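Local coordinates for Lin1840 protein (Listeria innocua serovar 6a, PDB 4ZOC) that probably hydrolyses terminal, non-reducing beta-D-glucosyl residues with release of beta-D-glucose, and is involved in beta-1,2-glucan metabolism, at residues S603-E608 and I630-D635; L609-L614 and V626-K631; G71-Y76 and I84-M89; S64-M69 and T127-H132. The protein carries 2 engineered substitutions. One frame throughout, in Å; residues are numbered along the deposited sequence.

Interaction 1: S603-E608 and I630-D635; sequences SYSEFE and IKNISD
Asn632 turns its amide back onto its own chain, so that a single oxygen collects two donors from one residue, the backbone N and the hydroxyl of Ser634. This is an Asx turn, and it ends an antiparallel strand pair in the beta-sandwich of the fibronectin type III-like domain. With CG anti to the backbone N, Asn632 OD1 lies 3.0 Å from Ser634 N and 2.7 Å from Ser634 OG, both in the carbonyl plane. Asparagine suits the place because its ND2 serves in addition as a donor, to the backbone oxygens of Ile636 and Leu668.

Before the turn the pairing is regular: Glu608 N gives to Lys631 O at 2.8 Å, and Lys631 N returns a bond to Glu608 O. At the turn it loosens, and Ile633 N reaches Glu606 O (3.0 Å) from 27° above the carbonyl plane. Phe607 and Asn632 form a non-hydrogen-bonded pair on one face. There the Phe607 ring, tilted 48° from the amide plane, brings CE1 to 4.1 Å from Asn632 CB; the ring also packs on Leu668 of strand 659-668. Ser605 lies beside the turn, its OG hydrogen-bonded to Ile636 O.

On the solvent side, beta-branched Ile633, just past the strand, meets the aliphatic and carboxylate parts of two glutamates. Its CG1 takes the crowded position between backbone N and carbonyl carbon (chi1 61°), which brings CD1 close to the end of Glu606, while in the conformer given for Glu608 its OE2 lies 3.6 Å from Ile633 CG2.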
loop_
_atom_site.group_PDB
_atom_site.type_symbol
_atom_site.label_atom_id
_atom_site.label_comp_id
_atom_site.label_asym_id
_atom_site.label_seq_id
_atom_site.Cartn_x
_atom_site.Cartn_y
_atom_site.Cartn_z
ATOM N N SER A 603 -8.041 24.781 -20.359
ATOM C CA SER A 603 -8.395 26.219 -20.290
ATOM C C SER A 603 -9.165 26.502 -21.604
ATOM O O SER A 603 -8.987 25.774 -22.586
ATOM C CB SER A 603 -7.103 27.079 -20.266
ATOM O OG SER A 603 -7.321 28.514 -20.383
ATOM N N TYR A 604 -9.921 27.618 -21.611
ATOM C CA TYR A 604 -10.465 28.212 -22.812
ATOM C C TYR A 604 -9.390 28.963 -23.651
ATOM O O TYR A 604 -9.645 29.277 -24.808
ATOM C CB TYR A 604 -11.672 29.105 -22.516
ATOM C CG TYR A 604 -12.766 28.412 -21.760
ATOM C CD1 TYR A 604 -12.980 27.016 -21.923
ATOM C CD2 TYR A 604 -13.613 29.111 -20.946
ATOM C CE1 TYR A 604 -14.027 26.373 -21.287
ATOM C CE2 TYR A 604 -14.638 28.487 -20.266
ATOM C CZ TYR A 604 -14.838 27.112 -20.404
ATOM O OH TYR A 604 -15.876 26.510 -19.668
ATOM N N SER A 605 -8.244 29.236 -23.069
ATOM C CA SER A 605 -7.196 29.966 -23.693
ATOM C C SER A 605 -6.091 28.969 -24.163
ATOM O O SER A 605 -6.139 27.742 -23.922
ATOM C CB SER A 605 -6.582 30.926 -22.680
ATOM O OG SER A 605 -7.477 31.780 -22.062
ATOM N N GLU A 606 -5.090 29.513 -24.804
ATOM C CA GLU A 606 -3.900 28.751 -25.236
ATOM C C GLU A 606 -2.669 29.578 -24.871
ATOM O O GLU A 606 -2.659 30.797 -25.004
ATOM C CB GLU A 606 -3.932 28.660 -26.736
ATOM C CG GLU A 606 -4.395 27.461 -27.475
ATOM C CD GLU A 606 -3.711 27.474 -28.869
ATOM O OE1 GLU A 606 -4.010 28.375 -29.653
ATOM O OE2 GLU A 606 -2.808 26.649 -29.201
ATOM N N PHE A 607 -1.619 28.929 -24.411
ATOM C CA PHE A 607 -0.449 29.653 -23.918
ATOM C C PHE A 607 0.796 29.120 -24.536
ATOM O O PHE A 607 0.838 28.028 -24.988
ATOM C CB PHE A 607 -0.310 29.485 -22.412
ATOM C CG PHE A 607 -1.536 29.936 -21.641
ATOM C CD1 PHE A 607 -1.696 31.280 -21.247
ATOM C CD2 PHE A 607 -2.504 29.026 -21.297
ATOM C CE1 PHE A 607 -2.813 31.707 -20.586
ATOM C CE2 PHE A 607 -3.668 29.453 -20.653
ATOM C CZ PHE A 607 -3.782 30.773 -20.256
ATOM N N GLU A 608 1.832 29.952 -24.547
ATOM C CA GLU A 608 3.143 29.533 -24.999
ATOM C C GLU A 608 4.144 29.901 -23.947
ATOM O O GLU A 608 4.089 31.019 -23.408
ATOM C CB GLU A 608 3.478 30.237 -26.285
ATOM C CG GLU A 608 3.462 29.331 -27.499
ATOM C CD GLU A 608 4.131 30.011 -28.677
ATOM O OE1 GLU A 608 5.030 29.393 -29.294
ATOM O OE2 GLU A 608 3.776 31.189 -28.937
ATOM N N ILE A 630 5.807 33.811 -20.528
ATOM C CA ILE A 630 4.545 33.176 -20.919
ATOM C C ILE A 630 3.698 34.170 -21.687
ATOM O O ILE A 630 3.626 35.330 -21.321
ATOM C CB ILE A 630 3.798 32.579 -19.712
ATOM C CG1 ILE A 630 2.505 31.901 -20.192
ATOM C CG2 ILE A 630 3.534 33.617 -18.627
ATOM C CD1 ILE A 630 1.938 30.921 -19.146
ATOM N N LYS A 631 3.082 33.691 -22.766
ATOM C CA LYS A 631 2.189 34.468 -23.620
ATOM C C LYS A 631 0.863 33.749 -23.822
ATOM O O LYS A 631 0.837 32.567 -24.056
ATOM C CB LYS A 631 2.839 34.709 -24.989
ATOM C CG LYS A 631 2.102 35.810 -25.755
ATOM C CD LYS A 631 2.692 36.145 -27.106
ATOM C CE LYS A 631 1.722 37.079 -27.806
ATOM N NZ LYS A 631 2.347 37.538 -29.049
ATOM N N ASN A 632 -0.230 34.485 -23.691
ATOM C CA ASN A 632 -1.539 34.056 -24.111
ATOM C C ASN A 632 -1.780 34.376 -25.588
ATOM O O ASN A 632 -1.902 35.531 -25.949
ATOM C CB ASN A 632 -2.591 34.751 -23.251
ATOM C CG ASN A 632 -4.036 34.341 -23.568
ATOM O OD1 ASN A 632 -4.367 33.701 -24.575
ATOM N ND2 ASN A 632 -4.956 34.788 -22.684
ATOM N N ILE A 633 -1.739 33.328 -26.416
ATOM C CA ILE A 633 -1.772 33.415 -27.841
ATOM C C ILE A 633 -3.184 33.251 -28.392
ATOM O O ILE A 633 -3.378 33.066 -29.594
ATOM C CB ILE A 633 -0.787 32.423 -28.487
ATOM C CG1 ILE A 633 -1.110 30.958 -28.132
ATOM C CG2 ILE A 633 0.690 32.753 -28.074
ATOM C CD1 ILE A 633 -0.383 29.913 -28.996
ATOM N N SER A 634 -4.171 33.283 -27.516
ATOM C CA SER A 634 -5.605 33.196 -27.917
ATOM C C SER A 634 -6.264 34.563 -27.750
ATOM O O SER A 634 -5.622 35.561 -27.323
ATOM C CB SER A 634 -6.346 32.142 -27.075
ATOM O OG SER A 634 -6.589 32.622 -25.719
ATOM N N ASP A 635 -7.566 34.618 -28.065
ATOM C CA ASP A 635 -8.295 35.799 -27.931
ATOM C C ASP A 635 -9.107 35.804 -26.647
ATOM O O ASP A 635 -10.006 36.623 -26.492
ATOM C CB ASP A 635 -9.240 35.934 -29.153
ATOM C CG ASP A 635 -8.466 36.103 -30.431
ATOM O OD1 ASP A 635 -7.523 36.940 -30.471
ATOM O OD2 ASP A 635 -8.788 35.411 -31.385
#

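Interaction 2: L609-L614 and V626-K631; sequences LKTSSL and VEVTIK
Leu609 and Ile630 lie side by side on the inner face of this antiparallel pair and point the same way. Leu609 has CG anti to its carbonyl carbon (chi1 -79°), and its two methyls part: CD1 rests 3.7 Å from Ile630 CD1, whereas CD2 meets Val628 CG1, the two side chains crossing obliquely. Beta-branched Val628 and Thr611, another non-hydrogen-bonded pair, continue this face. Past the end of the strand the Leu614 side chain reaches across, its CD2 4.1 Å from Val626 CG2.

The opposite face is polar. Glu627 is extended through CD, CG anti to the backbone N and chi2 -179°, which carries its carboxylate beside Ser612. Ser612 OG donates to Glu627 OE2 in a short bond of 2.6 Å that uses the anti lone pair; serine is small enough to sit here with its hydroxyl against the neighbouring strand. The same hydroxyl accepts from a water that also donates to Lys610 O and hydrogen-bonds Thr629 OG1, stitching both strands together. Lys610, bent at chi2, leads its amine away. Lys610 and Thr629 exchange two backbone bonds, the one from Thr629 N to Lys610 O (2.8 Å) nearly straight, and Ser612 N extends the ladder to Glu627 O.

Strand 624-632 is the middle one of its three-stranded sheet, bonded on its far side to strand 673-680. The apolar face packs on the second sheet of the sandwich, with Leu609 on Ile642, Val628 on Val705, and Thr611 and Leu614 on Phe715.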
loop_
_atom_site.group_PDB
_atom_site.type_symbol
_atom_site.label_atom_id
_atom_site.label_comp_id
_atom_site.label_asym_id
_atom_site.label_seq_id
_atom_site.Cartn_x
_atom_site.Cartn_y
_atom_site.Cartn_z
ATOM N N LEU A 609 5.038 28.978 -23.627
ATOM C CA LEU A 609 6.025 29.240 -22.589
ATOM C C LEU A 609 7.416 29.141 -23.191
ATOM O O LEU A 609 7.673 28.247 -23.953
ATOM C CB LEU A 609 5.908 28.193 -21.459
ATOM C CG LEU A 609 4.803 28.386 -20.457
ATOM C CD1 LEU A 609 3.419 28.119 -21.051
ATOM C CD2 LEU A 609 5.149 27.556 -19.241
ATOM N N LYS A 610 8.321 30.006 -22.781
ATOM C CA LYS A 610 9.722 29.963 -23.145
ATOM C C LYS A 610 10.567 30.159 -21.887
ATOM O O LYS A 610 10.408 31.137 -21.191
ATOM C CB LYS A 610 10.029 31.105 -24.164
ATOM C CG LYS A 610 11.486 31.267 -24.577
ATOM C CD LYS A 610 11.822 30.360 -25.769
ATOM C CE LYS A 610 13.312 30.141 -25.947
ATOM N NZ LYS A 610 13.516 29.122 -27.010
ATOM N N THR A 611 11.505 29.260 -21.666
ATOM C CA THR A 611 12.464 29.339 -20.550
ATOM C C THR A 611 13.761 30.015 -21.047
ATOM O O THR A 611 14.318 29.669 -22.093
ATOM C CB THR A 611 12.684 27.906 -19.952
ATOM O OG1 THR A 611 11.418 27.370 -19.502
ATOM C CG2 THR A 611 13.643 27.891 -18.828
ATOM N N SER A 612 14.186 31.039 -20.331
ATOM C CA SER A 612 15.443 31.736 -20.635
ATOM C C SER A 612 16.607 30.772 -20.409
ATOM O O SER A 612 16.495 29.803 -19.653
ATOM C CB SER A 612 15.576 32.956 -19.761
ATOM O OG SER A 612 14.493 33.827 -19.975
ATOM N N SER A 613 17.717 31.035 -21.116
ATOM C CA SER A 613 18.900 30.208 -21.051
ATOM C C SER A 613 19.325 29.950 -19.601
ATOM O O SER A 613 19.324 30.858 -18.798
ATOM C CB SER A 613 20.049 30.935 -21.827
ATOM O OG SER A 613 20.956 30.002 -22.360
ATOM N N LEU A 614 19.653 28.689 -19.293
ATOM C CA LEU A 614 19.996 28.268 -17.954
ATOM C C LEU A 614 21.455 27.913 -17.918
ATOM O O LEU A 614 21.942 27.407 -18.909
ATOM C CB LEU A 614 19.188 27.013 -17.533
ATOM C CG LEU A 614 17.699 27.192 -17.257
ATOM C CD1 LEU A 614 16.968 25.841 -17.209
ATOM C CD2 LEU A 614 17.495 27.950 -15.959
ATOM N N VAL A 626 15.348 30.456 -12.473
ATOM C CA VAL A 626 14.640 29.992 -13.656
ATOM C C VAL A 626 13.684 31.084 -14.071
ATOM O O VAL A 626 12.822 31.540 -13.274
ATOM C CB VAL A 626 13.866 28.681 -13.379
ATOM C CG1 VAL A 626 13.189 28.241 -14.633
ATOM C CG2 VAL A 626 14.798 27.592 -12.853
ATOM N N GLU A 627 13.858 31.569 -15.293
ATOM C CA GLU A 627 13.059 32.670 -15.797
ATOM C C GLU A 627 12.211 32.182 -16.931
ATOM O O GLU A 627 12.705 31.551 -17.868
ATOM C CB GLU A 627 13.968 33.820 -16.306
ATOM C CG GLU A 627 13.172 34.997 -16.859
ATOM C CD GLU A 627 14.077 36.083 -17.375
ATOM O OE1 GLU A 627 14.216 37.078 -16.671
ATOM O OE2 GLU A 627 14.686 35.896 -18.453
ATOM N N VAL A 628 10.933 32.462 -16.857
ATOM C CA VAL A 628 9.984 31.902 -17.794
ATOM C C VAL A 628 9.119 33.013 -18.357
ATOM O O VAL A 628 8.522 33.760 -17.625
ATOM C CB VAL A 628 9.070 30.809 -17.179
ATOM C CG1 VAL A 628 8.173 30.189 -18.239
ATOM C CG2 VAL A 628 9.895 29.708 -16.494
ATOM N N THR A 629 9.044 33.069 -19.675
ATOM C CA THR A 629 8.165 34.022 -20.372
ATOM C C THR A 629 6.959 33.289 -20.894
ATOM O O THR A 629 7.053 32.271 -21.600
ATOM C CB THR A 629 8.915 34.643 -21.560
ATOM O OG1 THR A 629 10.057 35.312 -21.033
ATOM C CG2 THR A 629 8.082 35.660 -22.259
ATOM N N ILE A 630 5.807 33.811 -20.528
ATOM C CA ILE A 630 4.545 33.176 -20.919
ATOM C C ILE A 630 3.698 34.170 -21.687
ATOM O O ILE A 630 3.626 35.330 -21.321
ATOM C CB ILE A 630 3.798 32.579 -19.712
ATOM C CG1 ILE A 630 2.505 31.901 -20.192
ATOM C CG2 ILE A 630 3.534 33.617 -18.627
ATOM C CD1 ILE A 630 1.938 30.921 -19.146
ATOM N N LYS A 631 3.082 33.691 -22.766
ATOM C CA LYS A 631 2.189 34.468 -23.620
ATOM C C LYS A 631 0.863 33.749 -23.822
ATOM O O LYS A 631 0.837 32.567 -24.056
ATOM C CB LYS A 631 2.839 34.709 -24.989
ATOM C CG LYS A 631 2.102 35.810 -25.755
ATOM C CD LYS A 631 2.692 36.145 -27.106
ATOM C CE LYS A 631 1.722 37.079 -27.806
ATOM N NZ LYS A 631 2.347 37.538 -29.049
HETATM O O HOH W 1 12.029 33.250 -21.273
HETATM O O HOH W 2 15.865 30.674 -16.989
#

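Interaction 3: G71-Y76 and I84-M89; sequences GIQEAY and IPLVFM
Leu86 presses its branch point onto the Tyr76 ring: CG stands 3.7 Å from the centroid and only 7° off the ring normal, a CH-pi contact over the centre of the face. Both methyls of Leu86 spread across the same ring, CD1 near Tyr76 CD2 and CD2 near Tyr76 CE2. Leucine fits because its fork spans a flat surface while CD1 still reaches Ile72 CG2, 3.6 Å away, the two side chains crossing at about a right angle. The Ile72 methyl in turn meets Phe88 CZ, closing the apolar core between helix and chain.

Around this core lies Gln73, which leaves the helix with CG anti to the backbone N and bends at chi2 (74°), bringing its amide alongside the Leu86 backbone. The amide then works as a substitute for a strand partner: Gln73 OE1 accepts from Leu86 N at 2.9 Å, and NE2 donates to Leu86 O at 3.1 Å. Each acceptor is used in plane and on a lone pair, and Leu86 O lies only 12° out of the Gln73 amide plane, so the two bonds fix the rotation of the amide. NE2 lies at the edge of the Phe88 ring and gives a second bond, to Pro345 O. At the outer end, Ile84 O approaches the Tyr76 ring edge, 3.0 Å from CE1, and a water links the same oxygen to Tyr76 OH.

All this belongs to a beta-alpha-beta crossover of the TIM barrel, strand 59-61, helix 66-79, strand 87-90. Strand 87-90 lies between strands 59-61 and 133-134, with Leu86 and Phe88 both on Val60, and Ile84 packing on helix 322-338.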
loop_
_atom_site.group_PDB
_atom_site.type_symbol
_atom_site.label_atom_id
_atom_site.label_comp_id
_atom_site.label_asym_id
_atom_site.label_seq_id
_atom_site.Cartn_x
_atom_site.Cartn_y
_atom_site.Cartn_z
ATOM N N GLY A 71 -21.914 32.697 27.321
ATOM C CA GLY A 71 -22.624 32.105 28.465
ATOM C C GLY A 71 -21.690 31.196 29.243
ATOM O O GLY A 71 -21.641 31.227 30.458
ATOM N N ILE A 72 -20.945 30.352 28.501
ATOM C CA ILE A 72 -20.048 29.411 29.093
ATOM C C ILE A 72 -18.902 30.102 29.779
ATOM O O ILE A 72 -18.573 29.714 30.910
ATOM C CB ILE A 72 -19.540 28.400 28.036
ATOM C CG1 ILE A 72 -20.651 27.433 27.619
ATOM C CG2 ILE A 72 -18.346 27.598 28.562
ATOM C CD1 ILE A 72 -20.291 26.660 26.340
ATOM N N GLN A 73 -18.256 31.062 29.092
ATOM C CA GLN A 73 -17.102 31.753 29.635
ATOM C C GLN A 73 -17.559 32.583 30.884
ATOM O O GLN A 73 -16.858 32.655 31.925
ATOM C CB GLN A 73 -16.507 32.661 28.590
ATOM C CG GLN A 73 -15.192 33.346 28.953
ATOM C CD GLN A 73 -14.025 32.353 28.911
ATOM O OE1 GLN A 73 -13.908 31.468 29.795
ATOM N NE2 GLN A 73 -13.170 32.487 27.915
ATOM N N GLU A 74 -18.739 33.179 30.813
ATOM C CA GLU A 74 -19.219 34.012 31.944
ATOM C C GLU A 74 -19.467 33.185 33.187
ATOM O O GLU A 74 -18.978 33.506 34.271
ATOM C CB GLU A 74 -20.505 34.823 31.531
ATOM C CG GLU A 74 -20.795 35.956 32.519
ATOM C CD GLU A 74 -21.710 37.024 31.975
ATOM O OE1 GLU A 74 -22.491 36.720 31.046
ATOM O OE2 GLU A 74 -21.636 38.183 32.490
ATOM N N ALA A 75 -20.174 32.061 33.043
ATOM C CA ALA A 75 -20.367 31.131 34.158
ATOM C C ALA A 75 -19.046 30.578 34.668
ATOM O O ALA A 75 -18.799 30.517 35.848
ATOM C CB ALA A 75 -21.327 30.016 33.775
ATOM N N TYR A 76 -18.141 30.231 33.766
ATOM C CA TYR A 76 -16.917 29.609 34.172
ATOM C C TYR A 76 -16.078 30.577 35.027
ATOM O O TYR A 76 -15.515 30.177 36.051
ATOM C CB TYR A 76 -16.109 29.240 32.932
ATOM C CG TYR A 76 -14.851 28.450 33.222
ATOM C CD1 TYR A 76 -13.646 29.077 33.394
ATOM C CD2 TYR A 76 -14.873 27.091 33.196
ATOM C CE1 TYR A 76 -12.487 28.354 33.649
ATOM C CE2 TYR A 76 -13.707 26.341 33.352
ATOM C CZ TYR A 76 -12.517 26.997 33.578
ATOM O OH TYR A 76 -11.351 26.264 33.762
ATOM N N ILE A 84 -8.742 31.817 35.313
ATOM C CA ILE A 84 -8.115 31.257 34.077
ATOM C C ILE A 84 -9.228 30.970 33.065
ATOM O O ILE A 84 -10.005 29.984 33.248
ATOM C CB ILE A 84 -7.301 29.992 34.361
ATOM C CG1 ILE A 84 -6.195 30.251 35.377
ATOM C CG2 ILE A 84 -6.580 29.529 33.098
ATOM C CD1 ILE A 84 -5.577 28.946 35.866
ATOM N N PRO A 85 -9.383 31.868 32.065
ATOM C CA PRO A 85 -10.460 31.697 31.100
ATOM C C PRO A 85 -10.277 30.458 30.260
ATOM O O PRO A 85 -9.158 29.966 30.115
ATOM C CB PRO A 85 -10.352 32.934 30.169
ATOM C CG PRO A 85 -9.371 33.801 30.793
ATOM C CD PRO A 85 -8.477 32.934 31.651
ATOM N N LEU A 86 -11.394 29.965 29.756
ATOM C CA LEU A 86 -11.416 28.871 28.776
ATOM C C LEU A 86 -10.890 29.287 27.438
ATOM O O LEU A 86 -11.067 30.430 26.999
ATOM C CB LEU A 86 -12.848 28.380 28.573
ATOM C CG LEU A 86 -13.445 27.599 29.744
ATOM C CD1 LEU A 86 -14.911 27.592 29.654
ATOM C CD2 LEU A 86 -12.907 26.182 29.757
ATOM N N VAL A 87 -10.254 28.335 26.741
ATOM C CA VAL A 87 -9.933 28.568 25.318
ATOM C C VAL A 87 -10.890 27.719 24.468
ATOM O O VAL A 87 -11.189 26.586 24.848
ATOM C CB VAL A 87 -8.400 28.295 24.959
ATOM C CG1 VAL A 87 -7.962 26.886 25.388
ATOM C CG2 VAL A 87 -8.178 28.638 23.502
ATOM N N PHE A 88 -11.434 28.320 23.398
ATOM C CA PHE A 88 -12.490 27.748 22.538
ATOM C C PHE A 88 -11.896 27.409 21.188
ATOM O O PHE A 88 -11.331 28.279 20.487
ATOM C CB PHE A 88 -13.610 28.784 22.341
ATOM C CG PHE A 88 -14.506 28.956 23.558
ATOM C CD1 PHE A 88 -14.069 29.694 24.678
ATOM C CD2 PHE A 88 -15.745 28.323 23.602
ATOM C CE1 PHE A 88 -14.889 29.794 25.779
ATOM C CE2 PHE A 88 -16.596 28.447 24.693
ATOM C CZ PHE A 88 -16.150 29.166 25.804
ATOM N N MET A 89 -12.043 26.153 20.816
ATOM C CA MET A 89 -11.515 25.641 19.575
ATOM C C MET A 89 -12.615 25.027 18.712
ATOM O O MET A 89 -13.668 24.560 19.226
ATOM C CB MET A 89 -10.499 24.560 19.900
ATOM C CG MET A 89 -9.493 24.928 20.961
ATOM S SD MET A 89 -7.984 23.960 20.888
ATOM C CE MET A 89 -7.251 24.483 22.419
HETATM O O HOH W 3 -9.098 27.492 32.517
#

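Interaction 4: S64-M69 and T127-H132; sequences SSALDM and TADGHH
The close packing here is between the start of helix 66-79 and the end of helix 112-128, where Gly130 faces Met69. Gly130 is the C-prime residue of a Schellman motif, and its positive phi (96°) and lack of a side chain suit a backbone turned this closely toward Met69. Met69, bent at chi2 and chi3, wraps the glycine: its CG lies 3.5 Å from Gly130 O, and its CE 3.8 Å from Gly130 CA. Ala66 is small enough to bring the chains together, its CA 4.2 Å from that of Asp129.

The other side is looser and wetter. Ser64 only skirts the contact, and a water bridges Ser64 O and Asp129 OD2, donating to both.

The helix start is itself well ordered by bonds within 64-69. Ser64 N and OG both give to Asp68 OD2, and Ser65 is the N-cap; its OG, in the crowded position, accepts from Asp68 N at 3.2 Å and weakly from Leu67 N.

Between the two sides Asp129 OD1 takes Ala66 N at 2.9 Å, approached from 66° above the carboxylate plane, while its OD2 is also held by Tyr96 OH. Gly130 O, by contrast, is buried with no polar partner, against Met69 CG. One helix end therefore grips the first turn of another, and the N-H of Ala66 and the partial positive charge of the helix start would probably help keep Asp129 ionised.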
loop_
_atom_site.group_PDB
_atom_site.type_symbol
_atom_site.label_atom_id
_atom_site.label_comp_id
_atom_site.label_asym_id
_atom_site.label_seq_id
_atom_site.Cartn_x
_atom_site.Cartn_y
_atom_site.Cartn_z
ATOM N N SER A 64 -21.370 26.312 19.858
ATOM C CA SER A 64 -22.341 26.427 18.790
ATOM C C SER A 64 -22.539 27.812 18.265
ATOM O O SER A 64 -23.096 27.954 17.171
ATOM C CB SER A 64 -23.711 25.758 19.167
ATOM O OG SER A 64 -24.253 26.359 20.321
ATOM N N SER A 65 -22.107 28.848 18.994
ATOM C CA SER A 65 -22.321 30.250 18.625
ATOM C C SER A 65 -21.649 31.199 19.635
ATOM O O SER A 65 -21.158 30.773 20.701
ATOM C CB SER A 65 -23.828 30.621 18.647
ATOM O OG SER A 65 -24.320 30.645 19.991
ATOM N N ALA A 66 -21.631 32.470 19.285
ATOM C CA ALA A 66 -21.074 33.516 20.173
ATOM C C ALA A 66 -21.770 33.527 21.495
ATOM O O ALA A 66 -21.113 33.684 22.485
ATOM C CB ALA A 66 -21.199 34.881 19.540
ATOM N N LEU A 67 -23.090 33.314 21.525
ATOM C CA LEU A 67 -23.813 33.353 22.798
ATOM C C LEU A 67 -23.511 32.095 23.668
ATOM O O LEU A 67 -23.559 32.137 24.906
ATOM C CB LEU A 67 -25.311 33.529 22.612
ATOM C CG LEU A 67 -26.001 34.860 22.861
ATOM C CD1 LEU A 67 -25.232 36.105 22.454
ATOM C CD2 LEU A 67 -27.386 34.881 22.205
ATOM N N ASP A 68 -23.277 30.971 22.999
ATOM C CA ASP A 68 -22.851 29.757 23.643
ATOM C C ASP A 68 -21.529 30.080 24.353
ATOM O O ASP A 68 -21.377 29.864 25.586
ATOM C CB ASP A 68 -22.701 28.595 22.641
ATOM C CG ASP A 68 -22.922 27.220 23.257
ATOM O OD1 ASP A 68 -23.255 27.097 24.460
ATOM O OD2 ASP A 68 -22.718 26.207 22.524
ATOM N N MET A 69 -20.584 30.617 23.605
ATOM C CA MET A 69 -19.278 30.977 24.159
ATOM C C MET A 69 -19.412 31.951 25.358
ATOM O O MET A 69 -18.869 31.731 26.462
ATOM C CB MET A 69 -18.419 31.558 23.043
ATOM C CG MET A 69 -17.039 32.056 23.426
ATOM S SD MET A 69 -16.889 33.593 24.316
ATOM C CE MET A 69 -17.087 34.755 22.959
ATOM N N THR A 127 -14.041 34.032 14.443
ATOM C CA THR A 127 -13.840 34.902 15.638
ATOM C C THR A 127 -15.093 35.646 15.991
ATOM O O THR A 127 -15.329 35.916 17.163
ATOM C CB THR A 127 -12.639 35.842 15.448
ATOM O OG1 THR A 127 -12.816 36.683 14.285
ATOM C CG2 THR A 127 -11.335 35.034 15.320
ATOM N N ALA A 128 -15.863 36.057 14.980
ATOM C CA ALA A 128 -17.138 36.738 15.220
ATOM C C ALA A 128 -18.113 35.864 15.972
ATOM O O ALA A 128 -18.953 36.411 16.717
ATOM C CB ALA A 128 -17.723 37.252 13.914
ATOM N N ASP A 129 -17.939 34.523 15.900
ATOM C CA ASP A 129 -18.832 33.628 16.589
ATOM C C ASP A 129 -18.169 33.027 17.843
ATOM O O ASP A 129 -18.639 32.055 18.385
ATOM C CB ASP A 129 -19.347 32.552 15.607
ATOM C CG ASP A 129 -20.804 32.275 15.758
ATOM O OD1 ASP A 129 -21.520 33.070 16.415
ATOM O OD2 ASP A 129 -21.258 31.259 15.219
ATOM N N GLY A 130 -17.032 33.600 18.259
ATOM C CA GLY A 130 -16.422 33.312 19.531
ATOM C C GLY A 130 -15.314 32.266 19.605
ATOM O O GLY A 130 -14.913 31.896 20.671
ATOM N N HIS A 131 -14.866 31.773 18.466
ATOM C CA HIS A 131 -13.811 30.760 18.394
ATOM C C HIS A 131 -12.409 31.352 18.370
ATOM O O HIS A 131 -12.142 32.254 17.624
ATOM C CB HIS A 131 -14.005 29.912 17.131
ATOM C CG HIS A 131 -15.366 29.287 17.014
ATOM N ND1 HIS A 131 -15.820 28.295 17.860
ATOM C CD2 HIS A 131 -16.394 29.561 16.178
ATOM C CE1 HIS A 131 -17.049 27.962 17.531
ATOM N NE2 HIS A 131 -17.425 28.730 16.525
ATOM N N HIS A 132 -11.494 30.738 19.133
ATOM C CA HIS A 132 -10.106 31.205 19.287
ATOM C C HIS A 132 -9.122 30.428 18.440
ATOM O O HIS A 132 -8.093 30.975 18.087
ATOM C CB HIS A 132 -9.605 31.057 20.697
ATOM C CG HIS A 132 -10.521 31.703 21.701
ATOM N ND1 HIS A 132 -10.635 31.258 22.990
ATOM C CD2 HIS A 132 -11.358 32.759 21.585
ATOM C CE1 HIS A 132 -11.546 31.985 23.631
ATOM N NE2 HIS A 132 -11.979 32.924 22.817
HETATM O O HOH W 4 -23.528 29.908 15.210
#

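How the interactions relate
The four contacts fall into two distant pairs. Interactions 1 and 2 follow one another along the same strand pair of the fibronectin type III-like sandwich, their centres 15 Å apart, and share Ile630 and Lys631. Interactions 3 and 4 belong to the TIM barrel, 10 Å apart between centres, with 3 nested in the chain loop that 4 closes. Both use helix 66-79, and they meet directly: Phe88 O and His132 N, 2.8 Å apart, probably hydrogen-bond, tying strand 87-90 to the residue just ahead of strand 133-134. Between the pairs, centres lie 46 to 56 Å apart. None contains a residue of the glucose pocket (Trp271, Trp409, Glu473); in interaction 4 the Ser64 side chain is about 13 Å from a bound beta-D-glucopyranose.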